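Local coordinates for tail component (Lactobacillus phage J-1, PDB 5LY8), which probably recognises carbohydrate receptors on the Lactobacillus casei surface as an evolved distal tail protein, of which this is the second carbohydrate-binding module, at residues D207-W212 with I224-S229; N98-G103 with F112-T117; T173-Q178 with E232-D237. One frame throughout, in Å; residues are numbered along the deposited sequence. Where two conformers were deposited one is given.

Contact 1 of 3, residues D207-W212 with I224-S229. With MG (magnesium ion), chain C.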
loop_
_atom_site.group_PDB
_atom_site.type_symbol
_atom_site.label_atom_id
_atom_site.label_comp_id
_atom_site.label_asym_id
_atom_site.label_seq_id
_atom_site.Cartn_x
_atom_site.Cartn_y
_atom_site.Cartn_z
ATOM N N ASP A 207 -8.759 9.367 -6.871
ATOM C CA ASP A 207 -9.062 10.523 -6.033
ATOM C C ASP A 207 -8.684 10.313 -4.568
ATOM O O ASP A 207 -9.008 11.160 -3.740
ATOM C CB ASP A 207 -10.556 10.932 -6.138
ATOM C CG ASP A 207 -11.509 9.889 -5.552
ATOM O OD1 ASP A 207 -11.039 8.973 -4.882
ATOM O OD2 ASP A 207 -12.740 10.016 -5.754
ATOM N N GLY A 208 -8.013 9.220 -4.236
ATOM C CA GLY A 208 -7.703 8.975 -2.839
ATOM C C GLY A 208 -6.699 7.879 -2.649
ATOM O O GLY A 208 -6.392 7.116 -3.572
ATOM N N TRP A 209 -6.194 7.802 -1.409
ATOM C CA TRP A 209 -5.267 6.740 -1.032
ATOM C C TRP A 209 -5.578 6.261 0.362
ATOM O O TRP A 209 -6.078 7.042 1.184
ATOM C CB TRP A 209 -3.799 7.221 -1.126
ATOM C CG TRP A 209 -3.447 8.322 -0.162
ATOM C CD1 TRP A 209 -3.603 9.662 -0.358
ATOM C CD2 TRP A 209 -2.875 8.171 1.145
ATOM N NE1 TRP A 209 -3.173 10.357 0.747
ATOM C CE2 TRP A 209 -2.728 9.464 1.687
ATOM C CE3 TRP A 209 -2.485 7.067 1.927
ATOM C CZ2 TRP A 209 -2.182 9.693 2.957
ATOM C CZ3 TRP A 209 -1.979 7.293 3.197
ATOM C CH2 TRP A 209 -1.784 8.596 3.676
ATOM N N THR A 210 -5.245 4.994 0.632
ATOM C CA THR A 210 -5.342 4.408 1.963
ATOM C C THR A 210 -4.129 3.530 2.199
ATOM O O THR A 210 -3.754 2.752 1.320
ATOM C CB THR A 210 -6.599 3.518 2.113
ATOM O OG1 THR A 210 -7.780 4.315 1.969
ATOM C CG2 THR A 210 -6.660 2.798 3.485
ATOM N N ALA A 211 -3.550 3.607 3.407
ATOM C CA ALA A 211 -2.507 2.693 3.877
ATOM C C ALA A 211 -3.100 1.930 5.084
ATOM O O ALA A 211 -3.649 2.587 5.989
ATOM C CB ALA A 211 -1.267 3.463 4.279
ATOM N N TRP A 212 -3.020 0.588 5.094
ATOM C CA TRP A 212 -3.652 -0.215 6.138
ATOM C C TRP A 212 -2.645 -1.243 6.615
ATOM O O TRP A 212 -1.980 -1.889 5.807
ATOM C CB TRP A 212 -4.927 -0.863 5.564
ATOM C CG TRP A 212 -5.700 -1.769 6.472
ATOM C CD1 TRP A 212 -6.074 -1.529 7.772
ATOM C CD2 TRP A 212 -6.223 -3.054 6.131
ATOM N NE1 TRP A 212 -6.823 -2.584 8.254
ATOM C CE2 TRP A 212 -6.924 -3.539 7.262
ATOM C CE3 TRP A 212 -6.148 -3.859 4.981
ATOM C CZ2 TRP A 212 -7.593 -4.767 7.255
ATOM C CZ3 TRP A 212 -6.797 -5.085 4.987
ATOM C CH2 TRP A 212 -7.488 -5.542 6.115
ATOM N N ILE A 224 6.766 -4.073 11.715
ATOM C CA ILE A 224 6.451 -3.188 10.613
ATOM C C ILE A 224 6.474 -1.745 11.044
ATOM O O ILE A 224 5.916 -1.400 12.079
ATOM C CB ILE A 224 5.058 -3.582 10.008
ATOM C CG1 ILE A 224 4.635 -2.694 8.830
ATOM C CG2 ILE A 224 3.945 -3.636 11.061
ATOM C CD1 ILE A 224 5.551 -2.741 7.647
ATOM N N ASN A 225 7.124 -0.897 10.236
ATOM C CA ASN A 225 7.046 0.522 10.475
ATOM C C ASN A 225 7.030 1.257 9.141
ATOM O O ASN A 225 7.416 0.683 8.114
ATOM C CB ASN A 225 8.087 1.013 11.476
ATOM C CG ASN A 225 9.504 0.989 11.024
ATOM O OD1 ASN A 225 9.844 1.588 9.995
ATOM N ND2 ASN A 225 10.348 0.277 11.768
ATOM N N TRP A 226 6.523 2.493 9.135
ATOM C CA TRP A 226 6.242 3.248 7.915
ATOM C C TRP A 226 6.948 4.576 8.079
ATOM O O TRP A 226 6.660 5.334 9.011
ATOM C CB TRP A 226 4.730 3.393 7.848
ATOM C CG TRP A 226 4.149 4.136 6.684
ATOM C CD1 TRP A 226 4.664 4.267 5.420
ATOM C CD2 TRP A 226 2.859 4.755 6.664
ATOM N NE1 TRP A 226 3.761 4.939 4.615
ATOM C CE2 TRP A 226 2.653 5.256 5.364
ATOM C CE3 TRP A 226 1.866 4.968 7.637
ATOM C CZ2 TRP A 226 1.497 5.965 5.016
ATOM C CZ3 TRP A 226 0.713 5.644 7.289
ATOM C CH2 TRP A 226 0.537 6.139 5.994
ATOM N N GLN A 227 7.956 4.826 7.228
ATOM C CA GLN A 227 8.881 5.941 7.441
ATOM C C GLN A 227 8.636 7.160 6.575
ATOM O O GLN A 227 9.143 8.236 6.904
ATOM C CB GLN A 227 10.348 5.477 7.285
ATOM C CG GLN A 227 10.630 4.173 8.052
ATOM C CD GLN A 227 12.066 3.907 8.439
ATOM O OE1 GLN A 227 13.005 4.663 8.079
ATOM N NE2 GLN A 227 12.242 2.831 9.226
ATOM N N ASP A 228 7.868 7.027 5.489
ATOM C CA ASP A 228 7.659 8.143 4.579
ATOM C C ASP A 228 6.535 7.768 3.648
ATOM O O ASP A 228 6.362 6.587 3.306
ATOM C CB ASP A 228 8.952 8.406 3.760
ATOM C CG ASP A 228 8.991 9.769 3.098
ATOM O OD1 ASP A 228 9.242 10.762 3.808
ATOM O OD2 ASP A 228 8.665 9.852 1.886
ATOM N N SER A 229 5.772 8.772 3.205
ATOM C CA SER A 229 4.708 8.553 2.236
ATOM C C SER A 229 4.564 9.775 1.350
ATOM O O SER A 229 4.534 10.897 1.865
ATOM C CB SER A 229 3.378 8.334 2.961
ATOM O OG SER A 229 2.332 7.943 2.078
HETATM MG MG MG C . 10.246 9.855 8.165
HETATM O O HOH W 1 10.872 10.715 5.980
HETATM O O HOH W 2 11.588 11.768 9.023
HETATM O O HOH W 3 12.523 8.988 8.266
#
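The strands 208-212 and 224-229, which meet through Trp209, Ala211, Trp226 and Ser229, run roughly antiparallel at 145° with their axes 10.6 Å apart. That spacing is too wide for backbone pairing and instead marks strands from two facing sheets of a sandwich. Gly208 enters its strand through a classic beta bulge, in which Asp207 and Gly208 both face Thr117.

Trp226 bridges most of the gap. With CG anti to the backbone N (chi1 180°), its indole extends straight from its own strand and carries CH2 to within 3.7 Å of Ala211 CB; the small methyl of Ala211 lets the indole come close. Trp209 meets the same ring rim to rim, its CZ3 lying 3.9 Å from Trp226 CH2, near both ring planes, so the two indoles touch without stacking. A stacked neighbour of Trp209 is Tyr18. Ser229 OG lies 4.5 Å from Trp209 CH2, and its small size suits a place beside the indoles.

The polar atoms in this buried layer have partners: Ser229 OG hydrogen-bonds to Asn98 OD1 and Tyr18 OH, and Trp226 NE1 also reaches Asn98 OD1. At the flank of the strand, toward strand 11-20, Gln227 O binds magnesium at 2.3 Å, alongside three waters and the carbonyl oxygens of Asp21 and Gly59. Water 1 of this shell donates to Asp228 OD1 at 2.7 Å. The indoles of Trp226 and Trp209 thus pack in the core, while main-chain oxygens of Asp21, Gly59 and Gln227 link three parts of the chain at the ion, which probably steadies that flank.

Contact 2 of 3, residues N98-G103 with F112-T117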
loop_
_atom_site.group_PDB
_atom_site.type_symbol
_atom_site.label_atom_id
_atom_site.label_comp_id
_atom_site.label_asym_id
_atom_site.label_seq_id
_atom_site.Cartn_x
_atom_site.Cartn_y
_atom_site.Cartn_z
ATOM N N ASN A 98 5.882 4.644 -0.736
ATOM C CA ASN A 98 5.772 4.448 0.698
ATOM C C ASN A 98 6.960 3.677 1.203
ATOM O O ASN A 98 7.186 2.542 0.768
ATOM C CB ASN A 98 4.493 3.706 1.001
ATOM C CG ASN A 98 3.305 4.616 0.889
ATOM O OD1 ASN A 98 3.065 5.420 1.779
ATOM N ND2 ASN A 98 2.582 4.556 -0.229
ATOM N N ARG A 99 7.735 4.291 2.099
ATOM C CA ARG A 99 8.923 3.643 2.664
ATOM C C ARG A 99 8.537 2.893 3.916
ATOM O O ARG A 99 7.897 3.471 4.797
ATOM C CB ARG A 99 9.983 4.692 2.993
ATOM C CG ARG A 99 11.257 4.051 3.516
ATOM C CD ARG A 99 12.403 5.030 3.548
ATOM N NE ARG A 99 13.532 4.419 4.249
ATOM C CZ ARG A 99 14.809 4.713 4.027
ATOM N NH1 ARG A 99 15.141 5.623 3.115
ATOM N NH2 ARG A 99 15.767 4.084 4.704
ATOM N N VAL A 100 8.953 1.625 4.016
ATOM C CA VAL A 100 8.653 0.796 5.181
ATOM C C VAL A 100 9.925 0.094 5.642
ATOM O O VAL A 100 10.904 -0.039 4.894
ATOM C CB VAL A 100 7.558 -0.277 4.873
ATOM C CG1 VAL A 100 6.210 0.376 4.565
ATOM C CG2 VAL A 100 7.981 -1.210 3.729
ATOM N N ASN A 101 9.891 -0.387 6.876
ATOM C CA ASN A 101 10.884 -1.305 7.374
ATOM C C ASN A 101 10.052 -2.499 7.843
ATOM O O ASN A 101 9.098 -2.337 8.610
ATOM C CB ASN A 101 11.698 -0.698 8.500
ATOM C CG ASN A 101 12.785 -1.629 9.001
ATOM O OD1 ASN A 101 13.987 -1.433 8.730
ATOM N ND2 ASN A 101 12.430 -2.613 9.743
ATOM N N VAL A 102 10.383 -3.675 7.332
ATOM C CA VAL A 102 9.537 -4.799 7.640
ATOM C C VAL A 102 10.395 -6.027 7.866
ATOM O O VAL A 102 11.440 -6.198 7.220
ATOM C CB VAL A 102 8.402 -4.916 6.542
ATOM C CG1 VAL A 102 8.940 -5.043 5.111
ATOM C CG2 VAL A 102 7.369 -5.991 6.881
ATOM N N GLY A 103 10.003 -6.817 8.854
ATOM C CA GLY A 103 10.705 -8.041 9.199
ATOM C C GLY A 103 9.712 -9.055 9.701
ATOM O O GLY A 103 8.696 -8.690 10.265
ATOM N N PHE A 112 0.385 -5.508 4.947
ATOM C CA PHE A 112 0.119 -4.103 4.672
ATOM C C PHE A 112 -0.451 -3.957 3.286
ATOM O O PHE A 112 -0.195 -4.786 2.407
ATOM C CB PHE A 112 1.302 -3.145 4.909
ATOM C CG PHE A 112 2.524 -3.311 4.051
ATOM C CD1 PHE A 112 2.495 -2.998 2.697
ATOM C CD2 PHE A 112 3.746 -3.637 4.621
ATOM C CE1 PHE A 112 3.650 -3.099 1.916
ATOM C CE2 PHE A 112 4.909 -3.676 3.848
ATOM C CZ PHE A 112 4.857 -3.385 2.507
ATOM N N GLU A 113 -1.264 -2.913 3.116
ATOM C CA GLU A 113 -1.800 -2.489 1.829
ATOM C C GLU A 113 -1.499 -1.030 1.629
ATOM O O GLU A 113 -1.732 -0.221 2.536
ATOM C CB GLU A 113 -3.318 -2.690 1.738
ATOM C CG GLU A 113 -3.741 -4.142 1.751
ATOM C CD GLU A 113 -5.233 -4.350 1.621
ATOM O OE1 GLU A 113 -5.988 -3.357 1.442
ATOM O OE2 GLU A 113 -5.653 -5.532 1.721
ATOM N N PHE A 114 -1.031 -0.684 0.425
ATOM C CA PHE A 114 -0.947 0.695 -0.048
ATOM C C PHE A 114 -1.886 0.753 -1.250
ATOM O O PHE A 114 -1.637 0.110 -2.282
ATOM C CB PHE A 114 0.477 1.120 -0.392
ATOM C CG PHE A 114 1.341 1.219 0.846
ATOM C CD1 PHE A 114 1.108 2.200 1.787
ATOM C CD2 PHE A 114 2.343 0.297 1.090
ATOM C CE1 PHE A 114 1.886 2.277 2.955
ATOM C CE2 PHE A 114 3.137 0.383 2.252
ATOM C CZ PHE A 114 2.907 1.385 3.169
ATOM N N ASN A 115 -2.999 1.489 -1.085
ATOM C CA ASN A 115 -4.099 1.502 -2.033
ATOM C C ASN A 115 -4.378 2.857 -2.605
ATOM O O ASN A 115 -4.291 3.865 -1.892
ATOM C CB ASN A 115 -5.379 1.045 -1.281
ATOM C CG ASN A 115 -5.269 -0.349 -0.730
ATOM O OD1 ASN A 115 -4.471 -1.144 -1.222
ATOM N ND2 ASN A 115 -6.029 -0.664 0.306
ATOM N N LEU A 116 -4.741 2.867 -3.893
ATOM C CA LEU A 116 -5.227 4.057 -4.593
ATOM C C LEU A 116 -6.669 3.757 -4.969
ATOM O O LEU A 116 -6.988 2.652 -5.438
ATOM C CB LEU A 116 -4.374 4.378 -5.815
ATOM C CG LEU A 116 -2.941 4.784 -5.450
ATOM C CD1 LEU A 116 -2.073 4.810 -6.662
ATOM C CD2 LEU A 116 -2.886 6.141 -4.719
ATOM N N THR A 117 -7.542 4.746 -4.753
ATOM C CA THR A 117 -8.977 4.563 -4.894
ATOM C C THR A 117 -9.614 5.632 -5.732
ATOM O O THR A 117 -9.013 6.678 -5.979
ATOM C CB THR A 117 -9.609 4.541 -3.476
ATOM O OG1 THR A 117 -9.438 5.811 -2.829
ATOM C CG2 THR A 117 -9.011 3.441 -2.582
#
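Strands 98-103 and 112-117, joined through Asn98, Val100, Val102, Phe112 and Phe114, run antiparallel at 178° with axes 10.1 Å apart, facing each other across the core.

Asn98 lies flat on Phe114. Its CB sits 3.5 Å from the ring centroid as a CH-pi contact, while its amide, with CG anti to the carbonyl carbon (chi1 -76°), stacks over the same face at only 7° from the ring plane. CG comes within 3.4 Å of Phe114 CD1. An amide suits this buried spot because its flat surface packs like a ring while its carbonyl end is satisfied by Ser229 and Trp226 of strand 223-238.

Val100 fills the space between the two phenylalanines with its branched end: CG1 meets the rim of Phe114 at CZ, 3.7 Å away, and CG2 approaches Phe112 CE2 at 3.9 Å. Val102 CG1 adds a looser touch at the edge of the Phe112 ring, near its plane. Glu113 and Asn115 point to the opposite side of their strand, where Asn115 ND2 donates an almost straight bond of 2.9 Å to Glu113 OE1; Arg111 forms a salt bridge with OE2.

Strand 98-103 lies between strands 223-238 and 166-175 in one sheet, and 112-117 between 121-130 and 208-216 in the other. Ala170, Ile224, Leu126, Leu128 and Ala211 also pack here, and Trp226 meets the Phe114 ring with planes at about 50°.

Contact 3 of 3, residues T173-Q178 with E232-D237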
loop_
_atom_site.group_PDB
_atom_site.type_symbol
_atom_site.label_atom_id
_atom_site.label_comp_id
_atom_site.label_asym_id
_atom_site.label_seq_id
_atom_site.Cartn_x
_atom_site.Cartn_y
_atom_site.Cartn_z
ATOM N N THR A 173 3.214 2.955 -9.712
ATOM C CA THR A 173 3.386 3.987 -10.736
ATOM C C THR A 173 2.425 3.697 -11.887
ATOM O O THR A 173 2.170 2.535 -12.198
ATOM C CB THR A 173 4.848 4.049 -11.247
ATOM O OG1 THR A 173 5.748 4.083 -10.148
ATOM C CG2 THR A 173 5.122 5.270 -12.105
ATOM N N LYS A 174 1.902 4.761 -12.519
ATOM C CA LYS A 174 1.057 4.660 -13.700
ATOM C C LYS A 174 1.739 5.458 -14.794
ATOM O O LYS A 174 2.095 6.619 -14.590
ATOM C CB LYS A 174 -0.321 5.251 -13.417
ATOM C CG LYS A 174 -1.223 5.313 -14.635
ATOM C CD LYS A 174 -2.555 5.924 -14.311
ATOM C CE LYS A 174 -3.495 5.808 -15.470
ATOM N NZ LYS A 174 -4.834 6.355 -15.118
ATOM N N MET A 175 1.914 4.815 -15.966
ATOM C CA MET A 175 2.507 5.417 -17.157
ATOM C C MET A 175 1.565 5.005 -18.284
ATOM O O MET A 175 1.683 3.878 -18.795
ATOM C CB MET A 175 3.949 4.913 -17.366
ATOM C CG MET A 175 4.908 5.273 -16.223
ATOM S SD MET A 175 5.055 7.060 -15.936
ATOM C CE MET A 175 6.132 7.518 -17.252
ATOM N N GLY A 176 0.532 5.839 -18.505
ATOM C CA GLY A 176 -0.563 5.593 -19.448
ATOM C C GLY A 176 -1.296 4.344 -18.985
ATOM O O GLY A 176 -1.767 4.267 -17.849
ATOM N N ASP A 177 -1.368 3.311 -19.863
ATOM C CA ASP A 177 -2.006 2.030 -19.528
ATOM C C ASP A 177 -1.137 1.076 -18.702
ATOM O O ASP A 177 -1.650 0.050 -18.227
ATOM C CB ASP A 177 -2.443 1.294 -20.807
ATOM C CG ASP A 177 -3.534 1.959 -21.606
ATOM O OD1 ASP A 177 -4.467 2.518 -20.995
ATOM O OD2 ASP A 177 -3.521 1.828 -22.855
ATOM N N GLN A 178 0.143 1.409 -18.475
ATOM C CA GLN A 178 1.031 0.525 -17.741
ATOM C C GLN A 178 0.988 0.814 -16.261
ATOM O O GLN A 178 1.276 1.946 -15.843
ATOM C CB GLN A 178 2.493 0.617 -18.231
ATOM C CG GLN A 178 2.703 0.036 -19.627
ATOM C CD GLN A 178 4.151 -0.169 -19.988
ATOM O OE1 GLN A 178 5.081 0.034 -19.193
ATOM N NE2 GLN A 178 4.361 -0.577 -21.228
ATOM N N GLU A 232 2.828 11.816 -6.092
ATOM C CA GLU A 232 3.087 12.849 -7.079
ATOM C C GLU A 232 2.437 12.556 -8.396
ATOM O O GLU A 232 2.578 11.451 -8.910
ATOM C CB GLU A 232 4.597 12.992 -7.370
ATOM C CG GLU A 232 5.511 13.320 -6.216
ATOM C CD GLU A 232 6.986 13.328 -6.585
ATOM O OE1 GLU A 232 7.733 14.044 -5.887
ATOM O OE2 GLU A 232 7.410 12.524 -7.452
ATOM N N TRP A 233 1.821 13.580 -8.990
ATOM C CA TRP A 233 1.437 13.517 -10.383
ATOM C C TRP A 233 2.743 13.720 -11.163
ATOM O O TRP A 233 3.553 14.564 -10.770
ATOM C CB TRP A 233 0.472 14.643 -10.741
ATOM C CG TRP A 233 -0.877 14.498 -10.109
ATOM C CD1 TRP A 233 -1.431 15.316 -9.172
ATOM C CD2 TRP A 233 -1.836 13.470 -10.366
ATOM N NE1 TRP A 233 -2.712 14.910 -8.892
ATOM C CE2 TRP A 233 -2.991 13.783 -9.613
ATOM C CE3 TRP A 233 -1.866 12.361 -11.220
ATOM C CZ2 TRP A 233 -4.140 12.984 -9.634
ATOM C CZ3 TRP A 233 -2.997 11.556 -11.216
ATOM C CH2 TRP A 233 -4.108 11.871 -10.426
ATOM N N ILE A 234 2.961 12.956 -12.234
ATOM C CA ILE A 234 4.194 13.086 -13.013
ATOM C C ILE A 234 3.872 13.323 -14.486
ATOM O O ILE A 234 2.740 13.080 -14.931
ATOM C CB ILE A 234 5.177 11.918 -12.787
ATOM C CG1 ILE A 234 4.596 10.609 -13.321
ATOM C CG2 ILE A 234 5.652 11.818 -11.307
ATOM C CD1 ILE A 234 5.473 9.371 -13.174
ATOM N N ASN A 235 4.855 13.864 -15.230
ATOM C CA ASN A 235 4.695 14.184 -16.659
ATOM C C ASN A 235 3.467 15.102 -16.829
ATOM O O ASN A 235 2.572 14.800 -17.632
ATOM C CB ASN A 235 4.548 12.889 -17.502
ATOM C CG ASN A 235 5.654 11.891 -17.285
ATOM O OD1 ASN A 235 6.852 12.204 -17.358
ATOM N ND2 ASN A 235 5.269 10.668 -16.997
ATOM N N VAL A 236 3.374 16.160 -15.978
ATOM C CA VAL A 236 2.212 17.058 -16.010
ATOM C C VAL A 236 2.503 18.141 -17.028
ATOM O O VAL A 236 3.426 18.952 -16.828
ATOM C CB VAL A 236 1.813 17.703 -14.657
ATOM C CG1 VAL A 236 0.509 18.506 -14.809
ATOM C CG2 VAL A 236 1.678 16.668 -13.545
ATOM N N ASP A 237 1.687 18.239 -18.079
ATOM C CA ASP A 237 1.873 19.310 -19.077
ATOM C C ASP A 237 1.654 20.680 -18.485
ATOM O O ASP A 237 0.789 20.878 -17.710
ATOM C CB ASP A 237 0.867 19.179 -20.208
ATOM C CG ASP A 237 1.115 18.013 -21.106
ATOM O OD1 ASP A 237 2.203 17.429 -21.048
ATOM O OD2 ASP A 237 0.215 17.701 -21.918
#
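Met175 lays its thioether over the tip of Ile234, with SD 3.6 Å from Ile234 CD1; the methionine is modelled in two conformers, one of which makes this contact. Its chain bends at chi2 (-59°) and chi3 (-78°), so that although CB does not point at the other strand, the sulfur and methyl fold back across to it and cross Ile234 at about a right angle. The same bend brings Met175 CE near Asn235 ND2, a close approach that is doubtful because of the second conformer. A flexible, unbranched methionine suits an exposed site where several shapes can be tolerated. Ile234 extends CG1 and CD1 toward the neighbour, and Thr173 CG2, also from a residue with two conformers, makes a looser touch with CD1 at 4.3 Å.

Asn235 spends its amide elsewhere, ND2 hydrogen-bonding to Asn93 OD1. Its backbone is left-handed (phi 55°), a conformation that asparagine accepts readily, and here the strand turns a corner.

Next to Met175 the chain reverses in a type II' turn from Met175 to Gln178, closed by Met175 N to Gln178 O and Gln178 N to Met175 O, each 2.9 Å. Gly176 takes the positive phi that this turn requires at its second position.

Strand 94-103 runs between these two strands of one sheet, and Phe94 and Gln95 lie between the segments. The contact is therefore surface packing between next-but-one strands near one end of the sheet, beside the beta hairpin with this two-residue turn joining strands 166-175 and 178-185, away from the magnesium sites, in a fold consistent with a concanavalin-like beta sandwich.

In the fold
From the N terminus, contact 2 comes first: it closes a short loop between strands 94-103 and 110-118, which lie in opposite sheets, before either of the others begins. Contact 3 opens next at 173-178. Before it closes at 232-237, contact 1 opens and shuts between 207-212 and 224-229, so contact 1 falls within the span of contact 3 and no two contacts interlock. Contacts 1 and 2 lie side by side in the core, with centres about 5 Å apart, and pin the same two sheets together through neighbouring strands. Contact 3, centred about 19 Å from contact 1, shares strand 223-238 and joins two next-but-one strands of a single sheet at the surface, close to the turn after Met175.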